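Local coordinates for hypothetical protein (Neisseria meningitidis Z2491, PDB 2F46) that is a putative phosphatase of the nonclassical, eukaryotic-like kind, probably hydrolysing phosphate esters, at residues L18-H23 / L117-R122. Numbering follows the deposited sequence.
Sequences LKLDEH and LLWGFR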
loop_
_atom_site.group_PDB
_atom_site.type_symbol
_atom_site.label_atom_id
_atom_site.label_comp_id
_atom_site.label_asym_id
_atom_site.label_seq_id
_atom_site.Cartn_x
_atom_site.Cartn_y
_atom_site.Cartn_z
ATOM N N LEU A 18 -3.393 -0.777 -9.002
ATOM C CA LEU A 18 -2.296 -0.740 -9.956
ATOM C C LEU A 18 -1.012 -1.299 -9.373
ATOM O O LEU A 18 -0.711 -1.125 -8.200
ATOM C CB LEU A 18 -2.090 0.690 -10.490
ATOM C CG LEU A 18 -3.282 1.281 -11.249
ATOM C CD1 LEU A 18 -3.108 2.802 -11.476
ATOM C CD2 LEU A 18 -3.451 0.548 -12.579
ATOM N N LYS A 19 -0.199 -1.893 -10.229
ATOM C CA LYS A 19 1.066 -2.477 -9.832
ATOM C C LYS A 19 2.146 -1.465 -9.544
ATOM O O LYS A 19 2.452 -0.572 -10.339
ATOM C CB LYS A 19 1.558 -3.447 -10.906
ATOM C CG LYS A 19 2.613 -4.390 -10.426
ATOM C CD LYS A 19 2.679 -5.626 -11.304
ATOM C CE LYS A 19 2.540 -6.901 -10.472
ATOM N NZ LYS A 19 2.097 -8.072 -11.305
ATOM N N LEU A 20 2.770 -1.593 -8.393
ATOM C CA LEU A 20 3.863 -0.782 -7.988
ATOM C C LEU A 20 5.204 -1.540 -8.040
ATOM O O LEU A 20 6.271 -0.952 -8.244
ATOM C CB LEU A 20 3.595 -0.261 -6.576
ATOM C CG LEU A 20 4.658 0.656 -6.023
ATOM C CD1 LEU A 20 4.929 1.881 -6.917
ATOM C CD2 LEU A 20 4.242 1.112 -4.627
ATOM N N ASP A 21 5.176 -2.853 -7.803
ATOM C CA ASP A 21 6.369 -3.673 -7.865
ATOM C C ASP A 21 5.945 -5.090 -8.226
ATOM O O ASP A 21 4.761 -5.367 -8.367
ATOM C CB ASP A 21 7.106 -3.652 -6.523
ATOM C CG ASP A 21 8.587 -3.847 -6.666
ATOM O OD1 ASP A 21 9.024 -4.408 -7.709
ATOM O OD2 ASP A 21 9.312 -3.457 -5.722
ATOM N N GLU A 22 6.928 -5.972 -8.419
ATOM C CA GLU A 22 6.706 -7.358 -8.878
ATOM C C GLU A 22 5.546 -8.112 -8.189
ATOM O O GLU A 22 4.749 -8.805 -8.847
ATOM C CB GLU A 22 8.024 -8.149 -8.700
ATOM C CG GLU A 22 7.943 -9.641 -9.054
ATOM C CD GLU A 22 9.264 -10.398 -8.848
ATOM O OE1 GLU A 22 10.207 -9.859 -8.207
ATOM O OE2 GLU A 22 9.335 -11.555 -9.327
ATOM N N HIS A 23 5.462 -7.976 -6.878
ATOM C CA HIS A 23 4.448 -8.706 -6.120
ATOM C C HIS A 23 3.485 -7.789 -5.378
ATOM O O HIS A 23 2.781 -8.238 -4.483
ATOM C CB HIS A 23 5.131 -9.612 -5.110
ATOM C CG HIS A 23 5.989 -10.662 -5.744
ATOM N ND1 HIS A 23 5.500 -11.514 -6.710
ATOM C CD2 HIS A 23 7.284 -11.002 -5.555
ATOM C CE1 HIS A 23 6.462 -12.328 -7.100
ATOM N NE2 HIS A 23 7.552 -12.044 -6.411
ATOM N N LEU A 117 4.731 5.493 -0.233
ATOM C CA LEU A 117 5.836 6.021 0.570
ATOM C C LEU A 117 6.565 4.934 1.355
ATOM O O LEU A 117 7.810 4.947 1.460
ATOM C CB LEU A 117 5.341 7.066 1.533
ATOM C CG LEU A 117 5.020 8.418 0.952
ATOM C CD1 LEU A 117 4.348 9.275 1.967
ATOM C CD2 LEU A 117 6.265 9.123 0.492
ATOM N N LEU A 118 5.845 4.007 1.954
ATOM C CA LEU A 118 6.501 2.930 2.676
ATOM C C LEU A 118 7.413 2.142 1.727
ATOM O O LEU A 118 8.560 1.807 2.087
ATOM C CB LEU A 118 5.464 2.025 3.345
ATOM C CG LEU A 118 4.724 2.705 4.506
ATOM C CD1 LEU A 118 3.494 1.896 4.852
ATOM C CD2 LEU A 118 5.618 2.865 5.741
ATOM N N TRP A 119 6.907 1.843 0.531
ATOM C CA TRP A 119 7.676 1.190 -0.541
ATOM C C TRP A 119 8.842 2.072 -0.922
ATOM O O TRP A 119 10.012 1.647 -0.933
ATOM C CB TRP A 119 6.776 0.935 -1.746
ATOM C CG TRP A 119 7.439 0.397 -2.927
ATOM C CD1 TRP A 119 7.657 -0.915 -3.207
ATOM C CD2 TRP A 119 7.921 1.139 -4.029
ATOM N NE1 TRP A 119 8.324 -1.025 -4.414
ATOM C CE2 TRP A 119 8.489 0.226 -4.939
ATOM C CE3 TRP A 119 7.960 2.509 -4.322
ATOM C CZ2 TRP A 119 9.055 0.624 -6.133
ATOM C CZ3 TRP A 119 8.513 2.904 -5.527
ATOM C CH2 TRP A 119 9.085 1.971 -6.394
ATOM N N GLY A 120 8.560 3.339 -1.166
ATOM C CA GLY A 120 9.561 4.259 -1.731
ATOM C C GLY A 120 10.698 4.589 -0.791
ATOM O O GLY A 120 11.830 4.715 -1.228
ATOM N N PHE A 121 10.455 4.769 0.492
ATOM C CA PHE A 121 11.532 4.997 1.471
ATOM C C PHE A 121 12.526 3.825 1.500
ATOM O O PHE A 121 13.751 4.026 1.699
ATOM C CB PHE A 121 10.959 5.210 2.871
ATOM C CG PHE A 121 10.374 6.556 3.096
ATOM C CD1 PHE A 121 11.058 7.683 2.781
ATOM C CD2 PHE A 121 9.101 6.686 3.657
ATOM C CE1 PHE A 121 10.484 8.924 3.016
ATOM C CE2 PHE A 121 8.552 7.913 3.900
ATOM C CZ PHE A 121 9.196 9.004 3.574
ATOM N N ARG A 122 12.001 2.627 1.320
ATOM C CA ARG A 122 12.843 1.415 1.302
ATOM C C ARG A 122 13.700 1.378 0.043
ATOM O O ARG A 122 14.918 1.082 0.136
ATOM C CB ARG A 122 11.974 0.173 1.445
ATOM C CG ARG A 122 12.689 -1.140 1.394
ATOM C CD ARG A 122 13.717 -1.273 2.487
ATOM N NE ARG A 122 14.792 -2.127 2.008
ATOM C CZ ARG A 122 15.980 -2.249 2.585
ATOM N NH1 ARG A 122 16.265 -1.604 3.710
ATOM N NH2 ARG A 122 16.883 -3.052 2.036
#
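W119 reaches from its helix to the edge strand and meets two consecutive residues, L20 over a ring face and D21 at the ring edge. One nearly straight hydrogen bond is the polar part: W119 NE1 donates to D21 OD2 at 2.9 Å, with an N-H...O angle of 176°. The acceptor lies in the indole plane, while the carboxylate stands almost perpendicular to it, 87° away, and is approached on its anti side, somewhat out of its own plane. The other oxygen, D21 OD1, accepts from the backbone E22 N at 2.7 Å, so bonds at both oxygens fix the carboxylate's rotation. L20 spreads over the indole: L20 CG sits 3.8 Å above the W119 plane, L20 CD2 makes a CH-pi contact 4.0 Å from the centroid of the W119 five-membered ring, and L20 CD1 lies over the six-membered ring, above CE3 and CZ3. W119 CG is anti to its backbone N (chi1 175°), which extends the indole toward the strand. A classic beta bulge at L20 and D21, opposite L24, turns both side chains to the helix. Within the phosphatase-like domain, helix 113-125 meets strand 18-21, at the edge of the mixed five-stranded sheet, through W119, which also touches L24 of strand 24-27 and I133 and R136 of helix 130-139.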